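Local coordinates for Lmo2184 protein (Listeria monocytogenes serovar 1/2a, PDB 5JOQ) that probably binds heme as the lipid-attached solute-binding component of an ABC transporter for iron uptake, at residues G174-Y179 / K237-E242; V181-A186 / K202-E207; S211-L216 / D247-F252; D222-A227 / D253-N258. All blocks are in the same frame, centred on the assembly; numbering follows the deposited sequence. Where two conformers were deposited one is given.

Interaction 1. Residues G174-Y179 / K237-E242; sequences GVPGSY and KMFDEE
P176 lies over one face of the F239 ring, its CD 3.4 Å from the ring centroid and only 7° off the ring normal. This is a CH-pi contact between a type II beta turn, V175 to S178, and helix 233-245. The turn is the hairpin loop that joins antiparallel strands 168-173 and 180-182. G177 fills its third position, with the positive phi (85°) of that turn type. The proline and the phenylalanine cross at about a right angle. Proline CG sits beside CD, toward the CD1 side of the ring. V175 reaches the far part of the same ring obliquely, with CG1 3.6 Å from F239 CE2.

A polar link runs beside the apolar one. The hydroxyl of Y179 donates to water 1, with OH 2.7 Å from the water oxygen. The water lies at the edge of the tyrosine ring, in its plane. It gives its own two protons to F239 O and E242 OE1, so turn and helix share one three-bonded water. The contact is buried within the assembly. S178 of the second subunit packs on P176, and F239 of the third subunit packs on V175. The E242 chain bends at chi2 (-75°), and its OE1 lies 3.8 Å from P176 CB.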
loop_
_atom_site.group_PDB
_atom_site.type_symbol
_atom_site.label_atom_id
_atom_site.label_comp_id
_atom_site.label_asym_id
_atom_site.label_seq_id
_atom_site.Cartn_x
_atom_site.Cartn_y
_atom_site.Cartn_z
ATOM N N GLY A 174 -1.149 -8.610 9.781
ATOM C CA GLY A 174 -2.333 -8.092 9.107
ATOM C C GLY A 174 -2.534 -6.603 9.322
ATOM O O GLY A 174 -1.554 -5.873 9.520
ATOM N N VAL A 175 -3.794 -6.157 9.323
ATOM C CA VAL A 175 -4.162 -4.749 9.435
ATOM C C VAL A 175 -5.270 -4.622 10.478
ATOM O O VAL A 175 -5.923 -5.614 10.850
ATOM C CB VAL A 175 -4.606 -4.160 8.070
ATOM C CG1 VAL A 175 -3.525 -4.394 7.010
ATOM C CG2 VAL A 175 -5.902 -4.779 7.616
ATOM N N PRO A 176 -5.517 -3.399 10.963
ATOM C CA PRO A 176 -6.496 -3.210 12.039
ATOM C C PRO A 176 -7.809 -3.902 11.725
ATOM O O PRO A 176 -8.281 -3.882 10.589
ATOM C CB PRO A 176 -6.664 -1.681 12.098
ATOM C CG PRO A 176 -5.351 -1.158 11.632
ATOM C CD PRO A 176 -4.894 -2.128 10.559
ATOM N N GLY A 177 -8.380 -4.560 12.738
ATOM C CA GLY A 177 -9.631 -5.286 12.575
ATOM C C GLY A 177 -9.501 -6.696 12.045
ATOM O O GLY A 177 -10.437 -7.490 12.201
ATOM N N SER A 178 -8.361 -7.067 11.447
ATOM C CA SER A 178 -8.259 -8.403 10.862
ATOM C C SER A 178 -6.928 -9.093 11.179
ATOM O O SER A 178 -6.506 -9.983 10.434
ATOM C CB SER A 178 -8.468 -8.347 9.343
ATOM O OG SER A 178 -7.656 -7.337 8.752
ATOM N N TYR A 179 -6.270 -8.728 12.287
ATOM C CA TYR A 179 -4.980 -9.328 12.632
ATOM C C TYR A 179 -5.130 -10.834 12.804
ATOM O O TYR A 179 -6.048 -11.292 13.495
ATOM C CB TYR A 179 -4.438 -8.751 13.936
ATOM C CG TYR A 179 -4.042 -7.305 13.833
ATOM C CD1 TYR A 179 -2.962 -6.920 13.042
ATOM C CD2 TYR A 179 -4.741 -6.325 14.547
ATOM C CE1 TYR A 179 -2.579 -5.574 12.960
ATOM C CE2 TYR A 179 -4.355 -4.995 14.487
ATOM C CZ TYR A 179 -3.292 -4.618 13.675
ATOM O OH TYR A 179 -2.920 -3.297 13.591
ATOM N N LYS A 237 2.732 3.059 10.513
ATOM C CA LYS A 237 2.769 4.002 11.617
ATOM C C LYS A 237 1.357 4.422 11.994
ATOM O O LYS A 237 1.025 4.514 13.133
ATOM C CB LYS A 237 3.627 5.219 11.305
ATOM C CG LYS A 237 3.771 6.168 12.479
ATOM C CD LYS A 237 4.161 5.453 13.756
ATOM C CE LYS A 237 4.198 6.393 14.949
ATOM N NZ LYS A 237 4.526 5.751 16.242
ATOM N N MET A 238 0.527 4.646 10.998
ATOM C CA MET A 238 -0.846 5.027 11.197
ATOM C C MET A 238 -1.557 3.896 11.955
ATOM O O MET A 238 -2.323 4.133 12.863
ATOM C CB MET A 238 -1.459 5.265 9.817
ATOM C CG MET A 238 -2.902 5.675 9.742
ATOM S SD MET A 238 -3.342 6.327 8.115
ATOM C CE MET A 238 -3.064 4.943 7.039
ATOM N N PHE A 239 -1.268 2.656 11.580
ATOM C CA PHE A 239 -1.872 1.517 12.243
ATOM C C PHE A 239 -1.440 1.510 13.708
ATOM O O PHE A 239 -2.220 1.217 14.565
ATOM C CB PHE A 239 -1.448 0.192 11.617
ATOM C CG PHE A 239 -1.986 -0.064 10.231
ATOM C CD1 PHE A 239 -2.997 0.696 9.668
ATOM C CD2 PHE A 239 -1.479 -1.114 9.504
ATOM C CE1 PHE A 239 -3.449 0.411 8.397
ATOM C CE2 PHE A 239 -1.930 -1.402 8.246
ATOM C CZ PHE A 239 -2.922 -0.642 7.694
ATOM N N ASP A 240 -0.178 1.842 13.952
ATOM C CA ASP A 240 0.367 1.880 15.317
ATOM C C ASP A 240 -0.441 2.832 16.179
ATOM O O ASP A 240 -0.786 2.516 17.330
ATOM C CB ASP A 240 1.848 2.292 15.294
ATOM C CG ASP A 240 2.417 2.532 16.715
ATOM O OD1 ASP A 240 2.444 1.577 17.510
ATOM O OD2 ASP A 240 2.762 3.698 17.024
ATOM N N GLU A 241 -0.730 4.036 15.654
ATOM C CA GLU A 241 -1.570 4.959 16.411
ATOM C C GLU A 241 -2.960 4.375 16.668
ATOM O O GLU A 241 -3.554 4.620 17.719
ATOM C CB GLU A 241 -1.730 6.303 15.680
ATOM C CG GLU A 241 -0.457 7.035 15.405
ATOM C CD GLU A 241 0.233 7.593 16.646
ATOM O OE1 GLU A 241 -0.366 7.738 17.739
ATOM O OE2 GLU A 241 1.412 7.927 16.490
ATOM N N GLU A 242 -3.513 3.640 15.704
ATOM C CA GLU A 242 -4.857 3.107 15.901
ATOM C C GLU A 242 -4.869 2.033 16.993
ATOM O O GLU A 242 -5.764 2.010 17.850
ATOM C CB GLU A 242 -5.389 2.539 14.577
ATOM C CG GLU A 242 -6.927 2.268 14.634
ATOM C CD GLU A 242 -7.336 0.998 15.443
ATOM O OE1 GLU A 242 -6.589 -0.004 15.461
ATOM O OE2 GLU A 242 -8.441 1.016 16.045
HETATM O O HOH W 1 -4.106 -1.139 14.783
#

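Interaction 2. Residues V181-A186 / K202-E207; sequences VVTEHA and KDQKVE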
loop_
_atom_site.group_PDB
_atom_site.type_symbol
_atom_site.label_atom_id
_atom_site.label_comp_id
_atom_site.label_asym_id
_atom_site.label_seq_id
_atom_site.Cartn_x
_atom_site.Cartn_y
_atom_site.Cartn_z
ATOM N N VAL A 181 -3.214 -14.278 14.368
ATOM C CA VAL A 181 -2.182 -14.731 15.302
ATOM C C VAL A 181 -1.235 -15.678 14.574
ATOM O O VAL A 181 -1.685 -16.604 13.892
ATOM C CB VAL A 181 -2.827 -15.418 16.504
ATOM C CG1 VAL A 181 -1.743 -15.936 17.443
ATOM C CG2 VAL A 181 -3.720 -14.416 17.232
ATOM N N VAL A 182 0.067 -15.440 14.691
ATOM C CA VAL A 182 1.080 -16.233 13.978
ATOM C C VAL A 182 1.636 -17.262 14.959
ATOM O O VAL A 182 2.084 -16.895 16.056
ATOM C CB VAL A 182 2.209 -15.343 13.417
ATOM C CG1 VAL A 182 3.186 -16.171 12.623
ATOM C CG2 VAL A 182 1.647 -14.196 12.500
ATOM N N THR A 183 1.586 -18.546 14.584
ATOM C CA THR A 183 2.102 -19.597 15.448
ATOM C C THR A 183 3.557 -19.935 15.120
ATOM O O THR A 183 4.134 -19.444 14.152
ATOM C CB THR A 183 1.279 -20.873 15.314
ATOM O OG1 THR A 183 1.605 -21.504 14.055
ATOM C CG2 THR A 183 -0.251 -20.554 15.388
ATOM N N GLU A 184 4.126 -20.862 15.907
ATOM C CA GLU A 184 5.461 -21.389 15.643
ATOM C C GLU A 184 5.560 -22.049 14.271
ATOM O O GLU A 184 6.678 -22.250 13.774
ATOM C CB GLU A 184 5.837 -22.441 16.718
ATOM C CG GLU A 184 4.972 -23.709 16.619
ATOM C CD GLU A 184 5.186 -24.683 17.780
ATOM O OE1 GLU A 184 6.371 -24.792 18.208
ATOM O OE2 GLU A 184 4.178 -25.314 18.243
ATOM N N HIS A 185 4.427 -22.408 13.654
ATOM C CA HIS A 185 4.493 -23.131 12.375
ATOM C C HIS A 185 4.705 -22.234 11.170
ATOM O O HIS A 185 4.902 -22.758 10.052
ATOM C CB HIS A 185 3.228 -23.980 12.141
ATOM C CG HIS A 185 2.953 -24.932 13.261
ATOM N ND1 HIS A 185 3.822 -25.946 13.605
ATOM C CD2 HIS A 185 1.925 -25.004 14.135
ATOM C CE1 HIS A 185 3.341 -26.604 14.648
ATOM N NE2 HIS A 185 2.179 -26.062 14.978
ATOM N N ALA A 186 4.665 -20.920 11.348
ATOM C CA ALA A 186 4.973 -19.973 10.285
ATOM C C ALA A 186 6.370 -19.399 10.497
ATOM O O ALA A 186 6.925 -19.471 11.593
ATOM C CB ALA A 186 3.934 -18.833 10.243
ATOM N N LYS A 202 0.134 -22.059 21.891
ATOM C CA LYS A 202 0.836 -23.325 21.944
ATOM C C LYS A 202 -0.058 -24.440 21.446
ATOM O O LYS A 202 -1.283 -24.358 21.509
ATOM C CB LYS A 202 1.302 -23.651 23.372
ATOM C CG LYS A 202 2.282 -22.643 23.907
ATOM C CD LYS A 202 2.672 -22.958 25.339
ATOM C CE LYS A 202 3.516 -21.816 25.931
ATOM N NZ LYS A 202 2.799 -20.481 25.933
ATOM N N ASP A 203 0.573 -25.527 21.059
ATOM C CA ASP A 203 -0.143 -26.718 20.698
ATOM C C ASP A 203 -1.242 -26.475 19.670
ATOM O O ASP A 203 -2.359 -26.919 19.811
ATOM C CB ASP A 203 -0.622 -27.434 21.972
ATOM C CG ASP A 203 0.489 -27.547 23.049
ATOM O OD1 ASP A 203 1.668 -27.747 22.720
ATOM O OD2 ASP A 203 0.184 -27.434 24.244
ATOM N N GLN A 204 -0.873 -25.742 18.635
ATOM C CA GLN A 204 -1.735 -25.429 17.521
ATOM C C GLN A 204 -1.231 -26.269 16.367
ATOM O O GLN A 204 -0.130 -26.871 16.442
ATOM C CB GLN A 204 -1.636 -23.988 17.110
ATOM C CG GLN A 204 -2.169 -23.024 18.120
ATOM C CD GLN A 204 -3.506 -23.428 18.658
ATOM O OE1 GLN A 204 -4.454 -23.592 17.928
ATOM N NE2 GLN A 204 -3.574 -23.613 19.947
ATOM N N LYS A 205 -2.046 -26.374 15.336
ATOM C CA LYS A 205 -1.640 -27.133 14.178
ATOM C C LYS A 205 -1.594 -26.301 12.897
ATOM O O LYS A 205 -1.212 -26.793 11.871
ATOM C CB LYS A 205 -2.506 -28.370 13.996
ATOM C CG LYS A 205 -3.915 -28.082 13.548
ATOM C CD LYS A 205 -4.615 -29.338 13.074
ATOM C CE LYS A 205 -5.010 -30.251 14.211
ATOM N NZ LYS A 205 -5.784 -31.435 13.730
ATOM N N VAL A 206 -1.982 -25.043 12.974
ATOM C CA VAL A 206 -2.011 -24.183 11.819
ATOM C C VAL A 206 -0.997 -23.071 11.924
ATOM O O VAL A 206 -0.528 -22.761 12.987
ATOM C CB VAL A 206 -3.383 -23.512 11.626
ATOM C CG1 VAL A 206 -4.461 -24.534 11.345
ATOM C CG2 VAL A 206 -3.739 -22.668 12.826
ATOM N N GLU A 207 -0.671 -22.494 10.784
ATOM C CA GLU A 207 0.260 -21.362 10.712
ATOM C C GLU A 207 -0.355 -20.054 11.223
ATOM O O GLU A 207 0.330 -19.251 11.890
ATOM C CB GLU A 207 0.709 -21.179 9.256
ATOM C CG GLU A 207 1.574 -22.318 8.714
ATOM C CD GLU A 207 1.757 -22.244 7.190
ATOM O OE1 GLU A 207 1.441 -21.193 6.594
ATOM O OE2 GLU A 207 2.218 -23.219 6.580
HETATM O O HOH W 2 1.357 -24.117 17.901
HETATM O O HOH W 3 2.179 -27.875 17.890
HETATM O O HOH W 4 3.694 -25.428 20.717
HETATM O O HOH W 5 4.177 -24.867 8.132
#
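T183 meets the 202-207 loop through both its backbone and its side chain. Its N donates to E207 O over 3.1 Å, almost straight at 179°. Its hydroxyl donates to V206 O, with OG1 to O 2.7 Å. OG1 lies in the plane of the V206 carbonyl, on a lone pair. H185 makes the third direct bond, from NE2 to Q204 O at 2.9 Å. The acceptor lies near the imidazole plane, but the nitrogen stands above the plane of the Q204 carbonyl. V206 O also lies at the imidazole edge, 3.5 Å from H185 CD2.

Apolar contact is slight: E207 CB lies 4.1 Å from A186 CB. Separately, E207 CG lies 3.6 Å from H185 O.

Further out, E184 CG covers one face of the imidazole. Water 2 accepts from Q204 N, water 3 donates to Q204 O, and both donate to E184 OE2. Water 5 bridges H185 O and E207 OE2. Beyond these, V181 pairs with L209 of strand 208-210, so the contact continues the antiparallel pairing of 180-182 with 208-210.

T183 OG1 sits between its backbone N and carbonyl carbon (chi1 74°). There it can donate to V206 O and also accept from H185 N, at 3.0 Å from OG1. This is an ST turn, set in the type I beta turn T183 to A186 that leads from the strand into helix 187-194.

Interaction 3. Residues S211-L216 / D247-F252; sequences SNTEYL and DIWKHF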
loop_
_atom_site.group_PDB
_atom_site.type_symbol
_atom_site.label_atom_id
_atom_site.label_comp_id
_atom_site.label_asym_id
_atom_site.label_seq_id
_atom_site.Cartn_x
_atom_site.Cartn_y
_atom_site.Cartn_z
ATOM N N SER A 211 -7.814 -14.155 15.670
ATOM C CA SER A 211 -7.423 -13.660 16.989
ATOM C C SER A 211 -8.595 -13.801 17.961
ATOM O O SER A 211 -9.718 -13.410 17.644
ATOM C CB SER A 211 -6.962 -12.207 16.889
ATOM O OG SER A 211 -8.028 -11.438 16.318
ATOM N N ASN A 212 -8.357 -14.429 19.117
ATOM C CA ASN A 212 -9.311 -14.414 20.233
ATOM C C ASN A 212 -8.720 -13.435 21.241
ATOM O O ASN A 212 -7.867 -13.790 22.049
ATOM C CB ASN A 212 -9.513 -15.797 20.846
ATOM C CG ASN A 212 -10.550 -15.808 22.003
ATOM O OD1 ASN A 212 -10.766 -14.810 22.750
ATOM N ND2 ASN A 212 -11.168 -16.970 22.178
ATOM N N THR A 213 -9.141 -12.174 21.155
ATOM C CA THR A 213 -8.381 -11.119 21.856
ATOM C C THR A 213 -8.565 -11.150 23.371
ATOM O O THR A 213 -7.619 -10.836 24.111
ATOM C CB THR A 213 -8.751 -9.743 21.325
ATOM O OG1 THR A 213 -10.163 -9.556 21.455
ATOM C CG2 THR A 213 -8.363 -9.672 19.856
ATOM N N GLU A 214 -9.746 -11.527 23.856
ATOM C CA GLU A 214 -9.934 -11.609 25.303
ATOM C C GLU A 214 -9.055 -12.691 25.899
ATOM O O GLU A 214 -8.491 -12.510 26.983
ATOM C CB GLU A 214 -11.388 -11.892 25.649
ATOM C CG GLU A 214 -12.363 -10.807 25.120
ATOM C CD GLU A 214 -12.997 -11.258 23.786
ATOM O OE1 GLU A 214 -12.438 -12.167 23.116
ATOM O OE2 GLU A 214 -14.057 -10.716 23.438
ATOM N N TYR A 215 -8.945 -13.829 25.211
ATOM C CA TYR A 215 -8.006 -14.864 25.638
ATOM C C TYR A 215 -6.579 -14.330 25.631
ATOM O O TYR A 215 -5.797 -14.547 26.578
ATOM C CB TYR A 215 -8.135 -16.097 24.708
ATOM C CG TYR A 215 -6.977 -17.062 24.899
ATOM C CD1 TYR A 215 -6.953 -17.958 25.965
ATOM C CD2 TYR A 215 -5.877 -17.017 24.070
ATOM C CE1 TYR A 215 -5.857 -18.830 26.160
ATOM C CE2 TYR A 215 -4.782 -17.883 24.261
ATOM C CZ TYR A 215 -4.776 -18.773 25.307
ATOM O OH TYR A 215 -3.679 -19.618 25.476
ATOM N N LEU A 216 -6.209 -13.632 24.552
ATOM C CA LEU A 216 -4.836 -13.137 24.430
ATOM C C LEU A 216 -4.534 -12.104 25.509
ATOM O O LEU A 216 -3.430 -12.084 26.073
ATOM C CB LEU A 216 -4.613 -12.542 23.041
ATOM C CG LEU A 216 -4.679 -13.569 21.870
ATOM C CD1 LEU A 216 -4.676 -12.846 20.535
ATOM C CD2 LEU A 216 -3.472 -14.561 21.902
ATOM N N ASP A 247 -9.963 -0.208 22.220
ATOM C CA ASP A 247 -10.293 -0.975 23.430
ATOM C C ASP A 247 -9.859 -2.428 23.320
ATOM O O ASP A 247 -9.535 -3.061 24.331
ATOM C CB ASP A 247 -11.788 -0.928 23.698
ATOM C CG ASP A 247 -12.223 0.428 24.262
ATOM O OD1 ASP A 247 -11.417 1.077 24.957
ATOM O OD2 ASP A 247 -13.348 0.814 24.016
ATOM N N ILE A 248 -9.872 -2.948 22.111
ATOM C CA ILE A 248 -9.528 -4.326 21.882
ATOM C C ILE A 248 -8.108 -4.669 22.338
ATOM O O ILE A 248 -7.902 -5.745 22.804
ATOM C CB ILE A 248 -9.660 -4.682 20.381
ATOM C CG1 ILE A 248 -11.076 -4.399 19.876
ATOM C CG2 ILE A 248 -9.306 -6.127 20.114
ATOM C CD1 ILE A 248 -12.109 -5.198 20.609
ATOM N N TRP A 249 -7.143 -3.781 22.153
ATOM C CA TRP A 249 -5.750 -4.044 22.502
ATOM C C TRP A 249 -5.087 -3.180 23.576
ATOM O O TRP A 249 -4.097 -3.580 24.178
ATOM C CB TRP A 249 -4.895 -3.874 21.235
ATOM C CG TRP A 249 -5.295 -4.700 20.058
ATOM C CD1 TRP A 249 -5.939 -4.278 18.956
ATOM C CD2 TRP A 249 -5.069 -6.094 19.880
ATOM N NE1 TRP A 249 -6.136 -5.306 18.094
ATOM C CE2 TRP A 249 -5.616 -6.444 18.641
ATOM C CE3 TRP A 249 -4.476 -7.084 20.656
ATOM C CZ2 TRP A 249 -5.581 -7.732 18.158
ATOM C CZ3 TRP A 249 -4.442 -8.355 20.180
ATOM C CH2 TRP A 249 -4.983 -8.675 18.934
ATOM N N LYS A 250 -5.637 -1.997 23.795
ATOM C CA LYS A 250 -5.041 -1.015 24.680
ATOM C C LYS A 250 -4.888 -1.377 26.135
ATOM O O LYS A 250 -4.117 -0.783 26.821
ATOM C CB LYS A 250 -5.621 0.378 24.501
ATOM C CG LYS A 250 -6.934 0.642 25.179
ATOM C CD LYS A 250 -7.234 2.119 25.050
ATOM C CE LYS A 250 -8.518 2.511 25.716
ATOM N NZ LYS A 250 -8.558 3.987 25.859
ATOM N N HIS A 251 -5.648 -2.329 26.608
ATOM C CA HIS A 251 -5.464 -2.732 28.003
ATOM C C HIS A 251 -4.485 -3.901 28.159
ATOM O O HIS A 251 -4.235 -4.334 29.291
ATOM C CB HIS A 251 -6.814 -3.038 28.636
ATOM C CG HIS A 251 -7.805 -1.915 28.454
ATOM N ND1 HIS A 251 -7.824 -0.804 29.271
ATOM C CD2 HIS A 251 -8.764 -1.711 27.520
ATOM C CE1 HIS A 251 -8.759 0.030 28.857
ATOM N NE2 HIS A 251 -9.346 -0.499 27.796
ATOM N N PHE A 252 -3.873 -4.376 27.069
ATOM C CA PHE A 252 -2.735 -5.298 27.206
ATOM C C PHE A 252 -1.576 -4.612 27.923
ATOM O O PHE A 252 -1.203 -3.489 27.580
ATOM C CB PHE A 252 -2.227 -5.753 25.847
ATOM C CG PHE A 252 -3.062 -6.829 25.190
ATOM C CD1 PHE A 252 -4.396 -6.597 24.875
ATOM C CD2 PHE A 252 -2.477 -8.045 24.836
ATOM C CE1 PHE A 252 -5.169 -7.588 24.238
ATOM C CE2 PHE A 252 -3.226 -9.054 24.191
ATOM C CZ PHE A 252 -4.566 -8.826 23.888
HETATM O O HOH W 6 -10.004 -7.742 23.457
#
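T213 and I248 bring the two backbones nearest, with T213 CA and I248 CA 6.9 Å apart. L216 CA and F252 CA are 8.6 Å apart. Segment 211-216 enters helix 213-219, with N212 at its N-cap position. Segment 247-252 is a short, weakly bonded helix that ends in a loop. F252 is itself the N-cap of the next helix, 253-256.

T213 meets I248 and W249. Its CG2 sits over one face of the W249 six-membered ring, 4.1 Å from the centroid, in a CH-pi contact. The two side chains cross at about a right angle. The same T213 CG2 touches I248 CG2 at 3.7 Å. OG1 lies between the backbone N and the carbonyl carbon (chi1 57°), and CG2, anti to the carbonyl carbon, is the branch that meets the indole.

L216 carries the rest. Its CB lies in the plane of the F252 ring, at the edge, 3.8 Å from CZ. Its CD1 is farther from the indole, near the ring plane. The F252 ring also packs obliquely on the helix backbone, with CE2 3.6 Å from L216 C and CZ close to T213 O. L170 of the neighbouring strand 168-173 touches L216, W249 and F252, and F243 stacks on W249.

No direct hydrogen bond joins the segments. Water 6 lies 2.7 Å from T213 OG1 and donates to I248 O. The contact is thus held by apolar side chains and a ring laid on backbone, with its polar link made through water.

Interaction 4. Residues D222-A227 / D253-N258; sequences DIILRA and DAVKNN
A small apolar contact sets helix 253-256 against strand 223-227, with A254 CB as its centre. The methyl points at the strand and touches I224 CG1 and CD1, both at 3.7 Å. It lies equally close to the carbonyl oxygen of D222. I224 CG1 is anti to the carbonyl carbon (chi1 -60°), which sets it against A254 CB. I224 CD1 also comes to V255 CG2, at a looser 4.3 Å.

Strand 223-227 is parallel to both 168-173 and 260-262, so the chain leaves it, passes through helices 233-245, 247-250 and 253-256, and re-enters the same sheet alongside. This is a beta-alpha-beta crossover between parallel neighbours, with several helices in the connection. I224 bonds through its backbone to R259 and Y261.

At the helix C-terminus N258 has positive phi and closes a Schellman motif. Water 7 donates to D222 O and accepts from N257 ND2 at 3.0 Å. D222 OD2 accepts from T168 N and has a weak bond to a bound citrate, probably from the crystallisation liquor.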
loop_
_atom_site.group_PDB
_atom_site.type_symbol
_atom_site.label_atom_id
_atom_site.label_comp_id
_atom_site.label_asym_id
_atom_site.label_seq_id
_atom_site.Cartn_x
_atom_site.Cartn_y
_atom_site.Cartn_z
ATOM N N ASP A 222 4.388 -10.615 27.184
ATOM C CA ASP A 222 5.365 -9.576 27.518
ATOM C C ASP A 222 5.552 -8.609 26.354
ATOM O O ASP A 222 5.697 -7.393 26.542
ATOM C CB ASP A 222 6.701 -10.228 27.849
ATOM C CG ASP A 222 6.662 -11.016 29.146
ATOM O OD1 ASP A 222 6.033 -10.533 30.092
ATOM O OD2 ASP A 222 7.253 -12.117 29.193
ATOM N N ILE A 223 5.578 -9.139 25.141
ATOM C CA ILE A 223 5.912 -8.394 23.930
ATOM C C ILE A 223 4.880 -8.691 22.859
ATOM O O ILE A 223 4.456 -9.845 22.707
ATOM C CB ILE A 223 7.309 -8.793 23.414
ATOM C CG1 ILE A 223 8.392 -8.397 24.418
ATOM C CG2 ILE A 223 7.588 -8.196 22.010
ATOM C CD1 ILE A 223 9.772 -9.106 24.133
ATOM N N ILE A 224 4.503 -7.668 22.076
ATOM C CA ILE A 224 3.691 -7.898 20.876
ATOM C C ILE A 224 4.509 -7.483 19.663
ATOM O O ILE A 224 5.124 -6.410 19.675
ATOM C CB ILE A 224 2.355 -7.141 20.922
ATOM C CG1 ILE A 224 1.524 -7.591 22.147
ATOM C CG2 ILE A 224 1.580 -7.336 19.573
ATOM C CD1 ILE A 224 0.280 -6.698 22.396
ATOM N N LEU A 225 4.570 -8.363 18.657
ATOM C CA LEU A 225 5.212 -8.112 17.372
ATOM C C LEU A 225 4.132 -8.056 16.303
ATOM O O LEU A 225 3.190 -8.854 16.336
ATOM C CB LEU A 225 6.216 -9.221 16.991
ATOM C CG LEU A 225 7.305 -9.563 18.015
ATOM C CD1 LEU A 225 8.230 -10.663 17.448
ATOM C CD2 LEU A 225 8.116 -8.290 18.401
ATOM N N ARG A 226 4.265 -7.110 15.355
ATOM C CA ARG A 226 3.287 -6.963 14.276
ATOM C C ARG A 226 3.995 -6.966 12.931
ATOM O O ARG A 226 5.086 -6.416 12.798
ATOM C CB ARG A 226 2.471 -5.639 14.413
ATOM C CG ARG A 226 1.624 -5.549 15.715
ATOM C CD ARG A 226 0.819 -4.183 15.747
ATOM N NE ARG A 226 1.747 -3.033 15.748
ATOM C CZ ARG A 226 1.585 -1.953 16.501
ATOM N NH1 ARG A 226 0.537 -1.876 17.316
ATOM N NH2 ARG A 226 2.479 -0.970 16.475
ATOM N N ALA A 227 3.380 -7.601 11.935
ATOM C CA ALA A 227 3.909 -7.622 10.572
ATOM C C ALA A 227 2.784 -7.255 9.611
ATOM O O ALA A 227 1.720 -7.881 9.634
ATOM C CB ALA A 227 4.468 -9.009 10.205
ATOM N N ASP A 253 -0.939 -5.328 28.856
ATOM C CA ASP A 253 0.266 -4.789 29.508
ATOM C C ASP A 253 1.352 -4.411 28.500
ATOM O O ASP A 253 2.074 -3.426 28.702
ATOM C CB ASP A 253 0.857 -5.800 30.508
ATOM C CG ASP A 253 0.131 -5.818 31.831
ATOM O OD1 ASP A 253 -0.845 -5.087 32.001
ATOM O OD2 ASP A 253 0.556 -6.563 32.729
ATOM N N ALA A 254 1.529 -5.216 27.448
ATOM C CA ALA A 254 2.539 -4.898 26.433
ATOM C C ALA A 254 2.318 -3.516 25.843
ATOM O O ALA A 254 3.281 -2.794 25.548
ATOM C CB ALA A 254 2.510 -5.932 25.302
ATOM N N VAL A 255 1.061 -3.159 25.589
ATOM C CA VAL A 255 0.787 -1.801 25.110
ATOM C C VAL A 255 1.118 -0.778 26.195
ATOM O O VAL A 255 1.833 0.204 25.954
ATOM C CB VAL A 255 -0.666 -1.679 24.642
ATOM C CG1 VAL A 255 -0.958 -0.221 24.232
ATOM C CG2 VAL A 255 -0.899 -2.662 23.463
ATOM N N LYS A 256 0.643 -1.011 27.418
ATOM C CA LYS A 256 0.924 -0.045 28.484
ATOM C C LYS A 256 2.424 0.149 28.694
ATOM O O LYS A 256 2.866 1.252 29.041
ATOM C CB LYS A 256 0.264 -0.494 29.782
ATOM C CG LYS A 256 -1.247 -0.592 29.689
ATOM C CD LYS A 256 -1.812 -1.164 30.977
ATOM C CE LYS A 256 -3.317 -1.029 31.055
ATOM N NZ LYS A 256 -3.844 -1.644 32.322
ATOM N N ASN A 257 3.220 -0.900 28.496
ATOM C CA ASN A 257 4.659 -0.870 28.770
ATOM C C ASN A 257 5.492 -0.490 27.549
ATOM O O ASN A 257 6.726 -0.553 27.621
ATOM C CB ASN A 257 5.151 -2.242 29.264
ATOM C CG ASN A 257 4.552 -2.648 30.593
ATOM O OD1 ASN A 257 4.114 -1.806 31.355
ATOM N ND2 ASN A 257 4.532 -3.953 30.871
ATOM N N ASN A 258 4.861 -0.154 26.420
ATOM C CA ASN A 258 5.578 0.231 25.199
ATOM C C ASN A 258 6.458 -0.916 24.686
ATOM O O ASN A 258 7.599 -0.712 24.271
ATOM C CB ASN A 258 6.409 1.506 25.431
ATOM C CG ASN A 258 6.979 2.087 24.130
ATOM O OD1 ASN A 258 6.323 2.060 23.063
ATOM N ND2 ASN A 258 8.212 2.600 24.203
HETATM O O HOH W 7 4.765 -6.230 29.008
#

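How the interactions relate
From the N terminus, strand 168-173 leads into residues 174-179, the first side of interaction 1. Residues 181-186 follow almost at once and close on 202-207. Interaction 2 is therefore nested inside the long loop that interaction 1 closes at helix 233-245. Residues 211-216 and 222-227 come next, so interactions 3 and 4 open inside that loop but close after it, at 247-252 and 253-258. Interactions 1, 3 and 4 thus cross one another, while interaction 2 is in series with 3 and 4. Together they join the hairpin loop, the 202-207 loop, helix 213-219, strand 223-227 and the helices from 233-245 to 253-256 around the mixed sheet containing 168-173.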